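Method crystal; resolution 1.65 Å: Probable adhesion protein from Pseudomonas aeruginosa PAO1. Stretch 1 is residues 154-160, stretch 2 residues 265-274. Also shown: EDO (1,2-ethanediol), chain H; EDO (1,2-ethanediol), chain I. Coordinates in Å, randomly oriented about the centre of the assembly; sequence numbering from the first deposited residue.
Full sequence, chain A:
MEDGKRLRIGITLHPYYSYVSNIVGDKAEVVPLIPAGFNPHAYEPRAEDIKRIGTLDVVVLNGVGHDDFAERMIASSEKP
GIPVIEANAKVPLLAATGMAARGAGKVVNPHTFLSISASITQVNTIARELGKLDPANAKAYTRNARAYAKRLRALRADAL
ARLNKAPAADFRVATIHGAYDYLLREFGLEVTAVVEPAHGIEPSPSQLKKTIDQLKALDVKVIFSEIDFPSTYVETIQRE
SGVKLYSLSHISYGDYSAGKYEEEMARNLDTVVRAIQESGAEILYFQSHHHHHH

Stretch 1 154-160: ALRADAL
Stretch 2 (265-274) MARNLDTVVR

Two helices, far apart in sequence, pack side by side with their N-to-C directions 24° apart (signed crossing angle -24°) and their axes 9.2 Å apart at closest approach. Most residues keep phi/psi near -63/-43; Leu-160 relaxes to -66/-24 and Asn-268 sits at -62/-53. The i to i+4 backbone hydrogen bonds include Ala-159 N to Leu-155 O (3.1 Å) and Val-273 N to Leu-269 O (2.9 Å). The register advances one turn at a time on both helices: Leu-155 CA lies 6.0 Å from Ala-266 CA, and Ala-159 CA 5.6 Å from Asp-270 CA. No direct hydrogen bond crosses the 324 Å² contact; apolar packing dominates.

Ala-154 stays out of reach. Leu-155 starts sideways, but its t,t rotamer (-174°, 158°) brings its end inward: CD2 sits 3.7 Å from Ala-266 CA and 3.6 Å from Leu-269 CD1. The small Ala-266 leaves its backbone accessible to that methyl, while Met-265 (m,m,m) points its CB toward the partner and then leads its thioether away. Arg-156, extended t,t,t, contributes its base, with CA 3.9 Å from Leu-269 CD1. Ala-157 faces away.

Asp-158 (m) is exposed and accepts a weak hydrogen bond at OD1 from O2 of the chain I ethanediol, 3.2 Å.

Ala-159 is the tight point: buried and directed toward the partner, its CB meets Leu-269 CB at 3.6 Å, and its short side chain suits the close backbones. Leu-269 (m,t) thus packs against both Leu-155 and Ala-159. One turn on, Val-273 (t, 166°) places CG2 3.6 Å from Ala-159 O. At the exposed margin Asp-270 (m) supplies polarity: one water donates to Ala-159 O (3.0 Å) and Asp-270 OD1 (2.8 Å), and chain H ethanediol O2 donates to Asp-270 OD1 (2.7 Å). Leu-160 (m,t) begins away from the partner.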

# COMPACT_ATOMS: atom_id res chain seq x y z
N ALA A 154 8.92 10.31 11.58
CA ALA A 154 8.43 11.62 12.01
C ALA A 154 6.94 11.80 11.69
O ALA A 154 6.20 12.30 12.52
CB ALA A 154 9.26 12.75 11.39
N LEU A 155 6.51 11.35 10.50
CA LEU A 155 5.14 11.36 10.03
C LEU A 155 4.29 10.55 11.04
O LEU A 155 3.22 10.99 11.44
CB LEU A 155 5.17 10.64 8.66
CG LEU A 155 3.96 10.57 7.80
CD1 LEU A 155 4.42 10.31 6.38
CD2 LEU A 155 3.03 9.42 8.23
N ARG A 156 4.79 9.36 11.44
CA ARG A 156 4.08 8.48 12.36
C ARG A 156 4.00 9.12 13.76
O ARG A 156 2.92 9.16 14.35
CB ARG A 156 4.74 7.10 12.40
CG ARG A 156 4.00 6.13 13.31
CD ARG A 156 4.58 4.73 13.28
NE ARG A 156 3.86 3.85 14.20
CZ ARG A 156 4.18 3.69 15.48
NH1 ARG A 156 5.22 4.34 16.01
NH2 ARG A 156 3.47 2.87 16.25
N ALA A 157 5.14 9.69 14.24
CA ALA A 157 5.21 10.38 15.53
C ALA A 157 4.22 11.55 15.57
O ALA A 157 3.51 11.70 16.57
CB ALA A 157 6.63 10.88 15.79
N ASP A 158 4.14 12.35 14.48
CA ASP A 158 3.25 13.52 14.37
C ASP A 158 1.78 13.11 14.45
O ASP A 158 1.00 13.74 15.18
CB ASP A 158 3.54 14.33 13.10
CG ASP A 158 4.85 15.11 13.13
OD1 ASP A 158 5.42 15.27 14.24
OD2 ASP A 158 5.29 15.56 12.06
N ALA A 159 1.42 12.00 13.77
CA ALA A 159 0.06 11.48 13.84
C ALA A 159 -0.27 11.01 15.29
O ALA A 159 -1.30 11.39 15.83
CB ALA A 159 -0.10 10.33 12.86
N LEU A 160 0.66 10.26 15.93
CA LEU A 160 0.47 9.75 17.29
C LEU A 160 0.42 10.85 18.35
O LEU A 160 -0.17 10.64 19.42
CB LEU A 160 1.51 8.69 17.65
CG LEU A 160 1.44 7.37 16.85
CD1 LEU A 160 2.51 6.40 17.33
CD2 LEU A 160 0.07 6.71 16.99
N MET A 265 -0.07 8.74 3.46
CA MET A 265 0.06 7.99 4.71
C MET A 265 -0.22 8.90 5.91
O MET A 265 -0.83 8.44 6.87
CB MET A 265 1.43 7.33 4.88
CG MET A 265 1.53 6.02 4.18
SD MET A 265 0.33 4.70 4.66
CE MET A 265 0.89 4.29 6.30
N ALA A 266 0.23 10.17 5.85
CA ALA A 266 -0.03 11.13 6.95
C ALA A 266 -1.58 11.27 7.11
O ALA A 266 -2.09 11.13 8.22
CB ALA A 266 0.60 12.48 6.64
N ARG A 267 -2.31 11.41 5.98
CA ARG A 267 -3.77 11.50 6.01
C ARG A 267 -4.42 10.21 6.52
O ARG A 267 -5.38 10.29 7.29
CB ARG A 267 -4.32 11.96 4.65
CG ARG A 267 -3.95 13.44 4.40
CD ARG A 267 -4.96 14.13 3.50
NE ARG A 267 -4.83 13.70 2.11
CZ ARG A 267 -4.06 14.30 1.21
NH1 ARG A 267 -3.31 15.35 1.55
NH2 ARG A 267 -4.02 13.86 -0.04
N ASN A 268 -3.86 9.04 6.15
CA ASN A 268 -4.35 7.73 6.60
C ASN A 268 -4.23 7.63 8.13
O ASN A 268 -5.21 7.35 8.82
CB ASN A 268 -3.57 6.60 5.94
CG ASN A 268 -4.12 6.25 4.58
OD1 ASN A 268 -5.19 6.73 4.18
ND2 ASN A 268 -3.41 5.40 3.85
N LEU A 269 -3.04 7.90 8.66
CA LEU A 269 -2.81 7.87 10.10
C LEU A 269 -3.69 8.88 10.86
O LEU A 269 -4.19 8.56 11.94
CB LEU A 269 -1.31 8.06 10.41
CG LEU A 269 -0.38 6.90 9.98
CD1 LEU A 269 1.08 7.21 10.29
CD2 LEU A 269 -0.74 5.58 10.66
N ASP A 270 -3.90 10.08 10.30
CA ASP A 270 -4.73 11.12 10.93
C ASP A 270 -6.19 10.65 11.02
O ASP A 270 -6.84 10.90 12.02
CB ASP A 270 -4.66 12.44 10.17
CG ASP A 270 -3.36 13.19 10.32
OD1 ASP A 270 -2.61 12.90 11.29
OD2 ASP A 270 -3.07 14.05 9.46
N THR A 271 -6.69 9.96 9.96
CA THR A 271 -8.06 9.45 9.93
C THR A 271 -8.25 8.34 10.97
O THR A 271 -9.24 8.36 11.70
CB THR A 271 -8.44 9.04 8.49
OG1 THR A 271 -8.43 10.22 7.66
CG2 THR A 271 -9.81 8.35 8.42
N VAL A 272 -7.26 7.43 11.09
CA VAL A 272 -7.33 6.37 12.11
C VAL A 272 -7.34 7.02 13.51
O VAL A 272 -8.16 6.63 14.34
CB VAL A 272 -6.20 5.31 11.96
CG1 VAL A 272 -6.26 4.28 13.09
CG2 VAL A 272 -6.30 4.62 10.59
N VAL A 273 -6.44 8.01 13.74
CA VAL A 273 -6.40 8.72 15.02
C VAL A 273 -7.75 9.40 15.30
O VAL A 273 -8.28 9.27 16.40
CB VAL A 273 -5.21 9.71 15.10
CG1 VAL A 273 -5.37 10.69 16.27
CG2 VAL A 273 -3.89 8.95 15.21
N ARG A 274 -8.32 10.09 14.30
CA ARG A 274 -9.63 10.76 14.45
C ARG A 274 -10.73 9.75 14.85
O ARG A 274 -11.50 10.04 15.77
CB ARG A 274 -10.04 11.51 13.18
CG ARG A 274 -11.27 12.38 13.41
CD ARG A 274 -11.51 13.38 12.29
NE ARG A 274 -11.76 12.73 11.01
CZ ARG A 274 -12.97 12.39 10.56
NH1 ARG A 274 -13.10 11.82 9.37
NH2 ARG A 274 -14.06 12.63 11.29
C1 EDO H . -0.66 16.45 11.21
O1 EDO H . -2.04 16.16 11.36
C2 EDO H . 0.14 15.40 12.00
O2 EDO H . -0.22 14.10 11.58
C1 EDO I . 3.57 19.77 14.60
O1 EDO I . 2.37 19.61 13.87
C2 EDO I . 4.27 18.40 14.77
O2 EDO I . 3.41 17.47 15.42
O HOH W 1 -3.33 12.45 13.96